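Local coordinates for protein pyridine synthase TbtD (Thermobispora bispora, PDB 5WA4) that probably catalyses, as a pyridine synthase, the formal [4+2] aza-cycloaddition that forms the pyridine core in thiomuracin biosynthesis, and binds a fragment of the N-terminal leader peptide, at residues E[16-21]-E[52-57]; E[25-30]-E[150-155]; E[44-49]-E[325-330]. All coordinates share one frame; numbering follows the deposited sequence.

Contacts 2 and 3 join the same two bodies: a sheet with its helix 22-35 on one side, and helices 135-159 and 307-328 on the other. Contact 2 is the buried one; contact 3, though nearest the chain centre, is partly buried. Contact 1 stays within the sheet domain, farther from the centre of the chain and partly buried, where a loop leaves strand 9-16 beside the start of strand 55-62. Contact 2 is a meeting of aliphatic and aromatic groups, contact 3 is carried by two arginines reaching backbone carbonyls and a ring, and contact 1 mixes loop backbone, proline and histidines. Strand 44-49 of contact 3 pairs directly with strand 55-62 of contact 1.

Contact 1 (E[16-21]-E[52-57]); sequences DYHAGP and RGPHLR
D16, the last residue of strand 9-16, faces H55 as an antiparallel non-hydrogen-bonded pair, with the CA atoms 4.5 Å apart and both side chains on one face of the sheet. D16 CA packs on H55 CB at 3.9 Å. The aspartate CG stands anti to its own carbonyl carbon (chi1 -66°), and its carboxylate is held from outside, OD2 by a salt bridge to R14 and OD1 by S118 OG. Next, Y17 gives a backbone link across the segments: its N-H points to P54 O at 3.3 Å, a fairly straight but weak bond. Its ring leads away from residues 52-57, and the hydroxyl is hydrogen-bonded with Y82 OH and R86 O.

H18 makes the main side-chain contact. Its side chain crosses that of P54 at about a right angle, with CD2 3.7 Å from P54 CD, while P54 O sits at the imidazole edge. Farther along the same side of the proline, H18 O approaches P54 CG at 3.3 Å. NE2 reaches on to G53 CA at 4.0 Å; a CB there would clash with NE2, and the G53 backbone angles also call for glycine. W117 meets the H18 ring edge-to-face, and D120 OD1 binds H18 N.

Here the loop toward helix 22-35 leaves the antiparallel sheet of the ferredoxin-like unit, beside the turn entering strand 55-62. H55, the partner of D16, holds that turn: CG occupies the crowded position, and ND1 donates to G53 O at 2.8 Å, nearly along the C=O axis. This bond requires a proton on ND1. Any pull of the D16 carboxylate toward a charged H55 is probably offset by the R14 guanidinium, so the charge of H55 stays open.

Contact 2 (E[25-30]-E[150-155]); sequences LILDGV and SVYHAL
Helices 22-35 and 135-159 meet here at a steep angle, their local axes 10.4 Å apart at closest approach and crossing at -118°, with L27 and Y152 giving the nearest CA pair. Within the first helix the turn at 26-30 widens to pi type, and L25 O accepts from both G29 N and V30 N.

Four side chains fill the interface, all with the first side-chain carbon of the main branch anti to the carbonyl carbon. I26 sends two branches across. CD1 meets L155 CD1 at 3.4 Å, the two chains crossing at about a right angle, and CG2 touches the edge of the Y152 ring at CE1, 3.9 Å away. L27 spreads its two methyls over Y152 and L155, one turn of the partner helix: CD2 lies against Y152 CD1 at 3.6 Å, the leucine and tyrosine running past one another in opposite senses, and CD1 rests 3.9 Å from L155 CB. The interlock is thus wholly apolar between the two segments.

Around it, R31 makes a cation-pi contact with the Y152 ring, and D28 is tied to R159 by a salt bridge. F46 of the neighbouring strand touches I26, V151 and Y152. The arrangement is a buried helix-helix interface, docking the first helix of a ferredoxin-like beta-alpha-beta-beta-alpha-beta unit against the helical part of the chain.

Contact 3 (E[44-49]-E[325-330]); sequences AYFLRH and LTRLGL
R327 starts near the end of helix 307-328 and runs along strand 44-49. From CB, its CG is anti to the backbone N and the chain then stays extended to NE. CG comes 4.0 Å from F46 O, and CD passes the same oxygen at 3.6 Å with L47 CD2 on its flank. NE donates to F46 O at 2.6 Å, a weak, bent bond (129°), the oxygen lying at the guanidinium edge. CZ then stands over the face of the F46 ring, 4.2 Å from the centroid and only 7° off the ring normal, a cation-pi contact in which the two planes are 50° apart. NH2 sits over the ring centre, 3.6 Å from Y45 CB. The tip is anchored beyond the strand: NH2 to T148 OG1 and NH1 to Y144 O, both on helix 135-159.

R48 works in the reverse direction, from strand to helix. Its NE lies 2.9 Å from R327 O and its NH2 3.2 Å from that same oxygen, both weak bonds, so one carbonyl near the helix end faces two N-H groups. G329 N and CA lie over one guanidinium face, while D23 OD1 forms a salt bridge with NH2. The positive group may be further stabilised by the negative end of the helix.

At G329 the helix finishes in a Schellman motif, with positive phi. Together this is an arginine-mediated docking of a helix C-terminus onto the edge strand, within this chain, of a ferredoxin-like sheet.

Contact 1 (E[16-21]-E[52-57])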
loop_
_atom_site.group_PDB
_atom_site.type_symbol
_atom_site.label_atom_id
_atom_site.label_comp_id
_atom_site.label_asym_id
_atom_site.label_seq_id
_atom_site.Cartn_x
_atom_site.Cartn_y
_atom_site.Cartn_z
ATOM N N ASP E 16 -12.805 -33.623 -26.924
ATOM C CA ASP E 16 -12.097 -32.581 -27.686
ATOM C C ASP E 16 -12.813 -32.177 -28.984
ATOM O O ASP E 16 -13.225 -33.025 -29.775
ATOM C CB ASP E 16 -10.673 -33.037 -28.022
ATOM C CG ASP E 16 -9.799 -33.195 -26.788
ATOM O OD1 ASP E 16 -9.824 -34.281 -26.163
ATOM O OD2 ASP E 16 -9.074 -32.241 -26.454
ATOM N N TYR E 17 -12.943 -30.876 -29.207
ATOM C CA TYR E 17 -13.648 -30.385 -30.380
ATOM C C TYR E 17 -13.190 -28.958 -30.671
ATOM O O TYR E 17 -13.943 -28.003 -30.517
ATOM C CB TYR E 17 -15.141 -30.462 -30.128
ATOM C CG TYR E 17 -16.042 -30.441 -31.335
ATOM C CD1 TYR E 17 -15.962 -31.416 -32.325
ATOM C CD2 TYR E 17 -17.019 -29.463 -31.452
ATOM C CE1 TYR E 17 -16.818 -31.392 -33.408
ATOM C CE2 TYR E 17 -17.883 -29.422 -32.529
ATOM C CZ TYR E 17 -17.791 -30.386 -33.504
ATOM O OH TYR E 17 -18.679 -30.313 -34.562
ATOM N N HIS E 18 -11.936 -28.841 -31.091
ATOM C CA HIS E 18 -11.229 -27.563 -31.143
ATOM C C HIS E 18 -11.885 -26.432 -31.945
ATOM O O HIS E 18 -12.182 -25.369 -31.397
ATOM C CB HIS E 18 -9.821 -27.807 -31.683
ATOM C CG HIS E 18 -9.037 -28.787 -30.866
ATOM N ND1 HIS E 18 -7.915 -29.427 -31.343
ATOM C CD2 HIS E 18 -9.216 -29.223 -29.600
ATOM C CE1 HIS E 18 -7.436 -30.223 -30.402
ATOM N NE2 HIS E 18 -8.202 -30.119 -29.336
ATOM N N ALA E 19 -12.093 -26.630 -33.241
ATOM C CA ALA E 19 -12.536 -25.521 -34.073
ATOM C C ALA E 19 -13.922 -25.772 -34.602
ATOM O O ALA E 19 -14.440 -25.006 -35.418
ATOM C CB ALA E 19 -11.563 -25.286 -35.221
ATOM N N GLY E 20 -14.523 -26.862 -34.150
ATOM C CA GLY E 20 -15.872 -27.177 -34.580
ATOM C C GLY E 20 -16.910 -26.301 -33.904
ATOM O O GLY E 20 -16.603 -25.601 -32.936
ATOM N N PRO E 21 -18.147 -26.327 -34.416
ATOM C CA PRO E 21 -19.262 -25.626 -33.761
ATOM C C PRO E 21 -19.655 -26.304 -32.436
ATOM O O PRO E 21 -20.287 -27.367 -32.440
ATOM C CB PRO E 21 -20.393 -25.708 -34.794
ATOM C CG PRO E 21 -20.048 -26.887 -35.650
ATOM C CD PRO E 21 -18.547 -26.987 -35.671
ATOM N N ARG E 52 -5.620 -27.500 -23.019
ATOM C CA ARG E 52 -5.226 -28.499 -24.008
ATOM C C ARG E 52 -6.183 -28.526 -25.196
ATOM O O ARG E 52 -6.329 -29.555 -25.856
ATOM C CB ARG E 52 -5.149 -29.883 -23.367
ATOM C CG ARG E 52 -4.253 -29.929 -22.159
ATOM C CD ARG E 52 -3.447 -31.205 -22.168
ATOM N NE ARG E 52 -4.322 -32.373 -22.163
ATOM C CZ ARG E 52 -3.938 -33.579 -22.565
ATOM N NH1 ARG E 52 -2.690 -33.750 -23.024
ATOM N NH2 ARG E 52 -4.802 -34.598 -22.529
ATOM N N GLY E 53 -6.844 -27.397 -25.451
ATOM C CA GLY E 53 -7.712 -27.256 -26.602
ATOM C C GLY E 53 -9.177 -27.230 -26.232
ATOM O O GLY E 53 -9.613 -28.044 -25.412
ATOM N N PRO E 54 -9.946 -26.328 -26.881
ATOM C CA PRO E 54 -11.369 -26.092 -26.627
ATOM C C PRO E 54 -12.060 -27.424 -26.505
ATOM O O PRO E 54 -11.947 -28.214 -27.439
ATOM C CB PRO E 54 -11.846 -25.347 -27.882
ATOM C CG PRO E 54 -10.632 -24.807 -28.484
ATOM C CD PRO E 54 -9.542 -25.780 -28.185
ATOM N N HIS E 55 -12.711 -27.702 -25.382
ATOM C CA HIS E 55 -13.329 -29.008 -25.219
ATOM C C HIS E 55 -14.502 -28.960 -24.306
ATOM O O HIS E 55 -14.881 -27.897 -23.833
ATOM C CB HIS E 55 -12.336 -30.034 -24.695
ATOM C CG HIS E 55 -11.833 -29.746 -23.319
ATOM N ND1 HIS E 55 -10.620 -29.133 -23.088
ATOM C CD2 HIS E 55 -12.355 -30.022 -22.099
ATOM C CE1 HIS E 55 -10.426 -29.023 -21.785
ATOM N NE2 HIS E 55 -11.459 -29.560 -21.164
ATOM N N LEU E 56 -15.092 -30.129 -24.094
ATOM C CA LEU E 56 -16.220 -30.271 -23.200
ATOM C C LEU E 56 -15.840 -31.219 -22.105
ATOM O O LEU E 56 -15.135 -32.200 -22.342
ATOM C CB LEU E 56 -17.470 -30.781 -23.919
ATOM C CG LEU E 56 -18.255 -29.725 -24.687
ATOM C CD1 LEU E 56 -19.709 -30.154 -24.920
ATOM C CD2 LEU E 56 -18.170 -28.392 -23.939
ATOM N N ARG E 57 -16.300 -30.903 -20.899
ATOM C CA ARG E 57 -16.124 -31.780 -19.756
ATOM C C ARG E 57 -17.486 -32.338 -19.414
ATOM O O ARG E 57 -18.409 -31.568 -19.112
ATOM C CB ARG E 57 -15.499 -31.022 -18.577
ATOM C CG ARG E 57 -14.050 -31.381 -18.340
ATOM C CD ARG E 57 -13.078 -30.270 -18.683
ATOM N NE ARG E 57 -12.785 -29.375 -17.567
ATOM C CZ ARG E 57 -11.566 -29.088 -17.098
ATOM N NH1 ARG E 57 -10.475 -29.645 -17.609
ATOM N NH2 ARG E 57 -11.445 -28.257 -16.078
#

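Contact 2 (E[25-30]-E[150-155])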
loop_
_atom_site.group_PDB
_atom_site.type_symbol
_atom_site.label_atom_id
_atom_site.label_comp_id
_atom_site.label_asym_id
_atom_site.label_seq_id
_atom_site.Cartn_x
_atom_site.Cartn_y
_atom_site.Cartn_z
ATOM N N LEU E 25 -22.271 -29.622 -31.057
ATOM C CA LEU E 25 -21.863 -30.822 -30.336
ATOM C C LEU E 25 -22.739 -31.017 -29.110
ATOM O O LEU E 25 -23.069 -32.145 -28.739
ATOM C CB LEU E 25 -20.391 -30.741 -29.929
ATOM C CG LEU E 25 -19.886 -31.694 -28.836
ATOM C CD1 LEU E 25 -19.991 -33.152 -29.231
ATOM C CD2 LEU E 25 -18.457 -31.359 -28.508
ATOM N N ILE E 26 -23.107 -29.902 -28.486
ATOM C CA ILE E 26 -23.975 -29.929 -27.319
ATOM C C ILE E 26 -25.303 -30.563 -27.709
ATOM O O ILE E 26 -25.672 -31.612 -27.171
ATOM C CB ILE E 26 -24.179 -28.494 -26.722
ATOM C CG1 ILE E 26 -22.971 -28.092 -25.870
ATOM C CG2 ILE E 26 -25.448 -28.398 -25.881
ATOM C CD1 ILE E 26 -22.979 -26.643 -25.466
ATOM N N LEU E 27 -25.982 -29.961 -28.683
ATOM C CA LEU E 27 -27.346 -30.339 -29.031
ATOM C C LEU E 27 -27.485 -31.657 -29.799
ATOM O O LEU E 27 -28.492 -32.341 -29.653
ATOM C CB LEU E 27 -27.986 -29.221 -29.847
ATOM C CG LEU E 27 -28.037 -27.867 -29.152
ATOM C CD1 LEU E 27 -28.677 -26.808 -30.044
ATOM C CD2 LEU E 27 -28.793 -28.017 -27.858
ATOM N N ASP E 28 -26.497 -32.000 -30.623
ATOM C CA ASP E 28 -26.637 -33.107 -31.583
ATOM C C ASP E 28 -25.859 -34.346 -31.175
ATOM O O ASP E 28 -26.091 -35.439 -31.694
ATOM C CB ASP E 28 -26.175 -32.680 -32.986
ATOM C CG ASP E 28 -27.031 -31.571 -33.587
ATOM O OD1 ASP E 28 -28.123 -31.283 -33.042
ATOM O OD2 ASP E 28 -26.607 -30.997 -34.624
ATOM N N GLY E 29 -24.911 -34.169 -30.265
ATOM C CA GLY E 29 -24.127 -35.282 -29.770
ATOM C C GLY E 29 -24.333 -35.519 -28.286
ATOM O O GLY E 29 -24.597 -36.645 -27.868
ATOM N N VAL E 30 -24.233 -34.469 -27.478
ATOM C CA VAL E 30 -24.200 -34.682 -26.040
ATOM C C VAL E 30 -25.603 -34.862 -25.457
ATOM O O VAL E 30 -25.839 -35.818 -24.721
ATOM C CB VAL E 30 -23.463 -33.536 -25.317
ATOM C CG1 VAL E 30 -23.654 -33.661 -23.811
ATOM C CG2 VAL E 30 -21.978 -33.566 -25.664
ATOM N N SER E 150 -32.191 -25.562 -19.440
ATOM C CA SER E 150 -32.175 -24.134 -19.726
ATOM C C SER E 150 -31.063 -23.819 -20.724
ATOM O O SER E 150 -31.093 -22.782 -21.414
ATOM C CB SER E 150 -31.998 -23.308 -18.447
ATOM O OG SER E 150 -33.249 -23.020 -17.865
ATOM N N VAL E 151 -30.084 -24.718 -20.794
ATOM C CA VAL E 151 -29.016 -24.577 -21.757
ATOM C C VAL E 151 -29.561 -24.849 -23.158
ATOM O O VAL E 151 -29.515 -23.960 -24.018
ATOM C CB VAL E 151 -27.855 -25.500 -21.446
ATOM C CG1 VAL E 151 -26.809 -25.410 -22.522
ATOM C CG2 VAL E 151 -27.248 -25.103 -20.124
ATOM N N TYR E 152 -30.090 -26.058 -23.366
ATOM C CA TYR E 152 -30.659 -26.477 -24.649
ATOM C C TYR E 152 -31.631 -25.452 -25.244
ATOM O O TYR E 152 -31.482 -25.016 -26.396
ATOM C CB TYR E 152 -31.372 -27.804 -24.495
ATOM C CG TYR E 152 -30.504 -28.908 -23.960
ATOM C CD1 TYR E 152 -29.214 -29.081 -24.421
ATOM C CD2 TYR E 152 -30.980 -29.792 -22.988
ATOM C CE1 TYR E 152 -28.409 -30.100 -23.933
ATOM C CE2 TYR E 152 -30.182 -30.824 -22.499
ATOM C CZ TYR E 152 -28.899 -30.965 -22.975
ATOM O OH TYR E 152 -28.090 -31.968 -22.516
ATOM N N HIS E 153 -32.615 -25.071 -24.436
ATOM C CA HIS E 153 -33.578 -24.034 -24.795
ATOM C C HIS E 153 -32.870 -22.784 -25.312
ATOM O O HIS E 153 -33.220 -22.266 -26.370
ATOM C CB HIS E 153 -34.450 -23.693 -23.587
ATOM C CG HIS E 153 -35.631 -22.830 -23.904
ATOM N ND1 HIS E 153 -35.570 -21.450 -23.894
ATOM C CD2 HIS E 153 -36.915 -23.146 -24.195
ATOM C CE1 HIS E 153 -36.762 -20.956 -24.175
ATOM N NE2 HIS E 153 -37.597 -21.964 -24.365
ATOM N N ALA E 154 -31.860 -22.321 -24.581
ATOM C CA ALA E 154 -31.104 -21.143 -24.987
ATOM C C ALA E 154 -30.305 -21.389 -26.275
ATOM O O ALA E 154 -30.243 -20.519 -27.152
ATOM C CB ALA E 154 -30.183 -20.709 -23.873
ATOM N N LEU E 155 -29.696 -22.564 -26.393
ATOM C CA LEU E 155 -28.872 -22.845 -27.556
ATOM C C LEU E 155 -29.761 -23.037 -28.772
ATOM O O LEU E 155 -29.420 -22.578 -29.852
ATOM C CB LEU E 155 -27.979 -24.075 -27.341
ATOM C CG LEU E 155 -26.903 -23.848 -26.263
ATOM C CD1 LEU E 155 -25.697 -24.765 -26.415
ATOM C CD2 LEU E 155 -26.452 -22.391 -26.217
#

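Contact 3 (E[44-49]-E[325-330])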
loop_
_atom_site.group_PDB
_atom_site.type_symbol
_atom_site.label_atom_id
_atom_site.label_comp_id
_atom_site.label_asym_id
_atom_site.label_seq_id
_atom_site.Cartn_x
_atom_site.Cartn_y
_atom_site.Cartn_z
ATOM N N ALA E 44 -26.675 -35.440 -14.563
ATOM C CA ALA E 44 -25.569 -35.152 -15.452
ATOM C C ALA E 44 -25.459 -33.661 -15.773
ATOM O O ALA E 44 -26.431 -32.897 -15.634
ATOM C CB ALA E 44 -25.711 -35.957 -16.719
ATOM N N TYR E 45 -24.257 -33.256 -16.179
ATOM C CA TYR E 45 -24.021 -31.908 -16.676
ATOM C C TYR E 45 -22.699 -31.843 -17.429
ATOM O O TYR E 45 -21.848 -32.739 -17.314
ATOM C CB TYR E 45 -24.063 -30.874 -15.531
ATOM C CG TYR E 45 -22.850 -30.803 -14.613
ATOM C CD1 TYR E 45 -22.726 -31.653 -13.516
ATOM C CD2 TYR E 45 -21.859 -29.844 -14.804
ATOM C CE1 TYR E 45 -21.625 -31.568 -12.649
ATOM C CE2 TYR E 45 -20.756 -29.751 -13.938
ATOM C CZ TYR E 45 -20.647 -30.618 -12.862
ATOM O OH TYR E 45 -19.567 -30.531 -12.003
ATOM N N PHE E 46 -22.544 -30.787 -18.221
ATOM C CA PHE E 46 -21.330 -30.595 -18.999
ATOM C C PHE E 46 -20.809 -29.184 -18.782
ATOM O O PHE E 46 -21.572 -28.280 -18.427
ATOM C CB PHE E 46 -21.574 -30.877 -20.506
ATOM C CG PHE E 46 -22.803 -30.201 -21.067
ATOM C CD1 PHE E 46 -22.717 -28.969 -21.678
ATOM C CD2 PHE E 46 -24.052 -30.798 -20.961
ATOM C CE1 PHE E 46 -23.844 -28.349 -22.180
ATOM C CE2 PHE E 46 -25.190 -30.175 -21.462
ATOM C CZ PHE E 46 -25.084 -28.952 -22.069
ATOM N N LEU E 47 -19.506 -29.015 -18.985
ATOM C CA LEU E 47 -18.875 -27.702 -18.981
ATOM C C LEU E 47 -17.906 -27.504 -20.166
ATOM O O LEU E 47 -17.271 -28.472 -20.642
ATOM C CB LEU E 47 -18.106 -27.497 -17.675
ATOM C CG LEU E 47 -18.872 -27.563 -16.355
ATOM C CD1 LEU E 47 -17.895 -27.698 -15.205
ATOM C CD2 LEU E 47 -19.774 -26.349 -16.180
ATOM N N ARG E 48 -17.772 -26.257 -20.621
ATOM C CA ARG E 48 -16.698 -25.917 -21.555
ATOM C C ARG E 48 -15.437 -25.531 -20.811
ATOM O O ARG E 48 -15.508 -24.931 -19.741
ATOM C CB ARG E 48 -17.095 -24.762 -22.464
ATOM C CG ARG E 48 -18.473 -24.868 -23.000
ATOM C CD ARG E 48 -18.867 -23.595 -23.648
ATOM N NE ARG E 48 -20.235 -23.667 -24.145
ATOM C CZ ARG E 48 -20.633 -23.170 -25.313
ATOM N NH1 ARG E 48 -19.746 -22.619 -26.118
ATOM N NH2 ARG E 48 -21.909 -23.242 -25.688
ATOM N N HIS E 49 -14.291 -25.855 -21.392
ATOM C CA HIS E 49 -13.001 -25.405 -20.889
ATOM C C HIS E 49 -11.936 -25.333 -22.017
ATOM O O HIS E 49 -12.062 -26.002 -23.049
ATOM C CB HIS E 49 -12.500 -26.327 -19.773
ATOM C CG HIS E 49 -11.472 -25.689 -18.892
ATOM N ND1 HIS E 49 -10.119 -25.806 -19.123
ATOM C CD2 HIS E 49 -11.602 -24.907 -17.792
ATOM C CE1 HIS E 49 -9.457 -25.130 -18.198
ATOM N NE2 HIS E 49 -10.334 -24.578 -17.377
ATOM N N LEU E 325 -24.303 -18.396 -18.316
ATOM C CA LEU E 325 -24.052 -17.659 -19.546
ATOM C C LEU E 325 -22.705 -18.073 -20.167
ATOM O O LEU E 325 -22.616 -18.240 -21.376
ATOM C CB LEU E 325 -24.081 -16.146 -19.300
ATOM C CG LEU E 325 -25.317 -15.606 -18.588
ATOM C CD1 LEU E 325 -25.227 -14.114 -18.321
ATOM C CD2 LEU E 325 -26.596 -15.942 -19.329
ATOM N N THR E 326 -21.667 -18.264 -19.360
ATOM C CA THR E 326 -20.417 -18.789 -19.910
ATOM C C THR E 326 -20.658 -20.183 -20.516
ATOM O O THR E 326 -20.017 -20.570 -21.498
ATOM C CB THR E 326 -19.273 -18.830 -18.839
ATOM O OG1 THR E 326 -18.665 -17.537 -18.743
ATOM C CG2 THR E 326 -18.181 -19.858 -19.198
ATOM N N ARG E 327 -21.604 -20.930 -19.962
ATOM C CA ARG E 327 -21.889 -22.266 -20.488
ATOM C C ARG E 327 -22.667 -22.159 -21.814
ATOM O O ARG E 327 -22.658 -23.086 -22.628
ATOM C CB ARG E 327 -22.683 -23.077 -19.471
ATOM C CG ARG E 327 -22.527 -24.561 -19.570
ATOM C CD ARG E 327 -23.410 -25.177 -18.512
ATOM N NE ARG E 327 -23.541 -26.619 -18.639
ATOM C CZ ARG E 327 -24.574 -27.299 -18.154
ATOM N NH1 ARG E 327 -25.550 -26.651 -17.528
ATOM N NH2 ARG E 327 -24.638 -28.618 -18.299
ATOM N N LEU E 328 -23.340 -21.024 -22.013
ATOM C CA LEU E 328 -24.084 -20.759 -23.245
ATOM C C LEU E 328 -23.174 -20.279 -24.387
ATOM O O LEU E 328 -23.587 -20.265 -25.546
ATOM C CB LEU E 328 -25.182 -19.715 -23.011
ATOM C CG LEU E 328 -26.276 -20.004 -21.981
ATOM C CD1 LEU E 328 -27.331 -18.907 -21.992
ATOM C CD2 LEU E 328 -26.915 -21.355 -22.215
ATOM N N GLY E 329 -21.950 -19.872 -24.061
ATOM C CA GLY E 329 -21.024 -19.387 -25.059
ATOM C C GLY E 329 -20.637 -17.924 -24.899
ATOM O O GLY E 329 -19.698 -17.464 -25.553
ATOM N N LEU E 330 -21.348 -17.190 -24.048
ATOM C CA LEU E 330 -21.080 -15.763 -23.810
ATOM C C LEU E 330 -19.633 -15.514 -23.418
ATOM O O LEU E 330 -19.061 -16.245 -22.612
ATOM C CB LEU E 330 -21.998 -15.205 -22.718
ATOM C CG LEU E 330 -22.365 -13.735 -22.889
ATOM C CD1 LEU E 330 -23.303 -13.588 -24.089
ATOM C CD2 LEU E 330 -23.029 -13.165 -21.647
#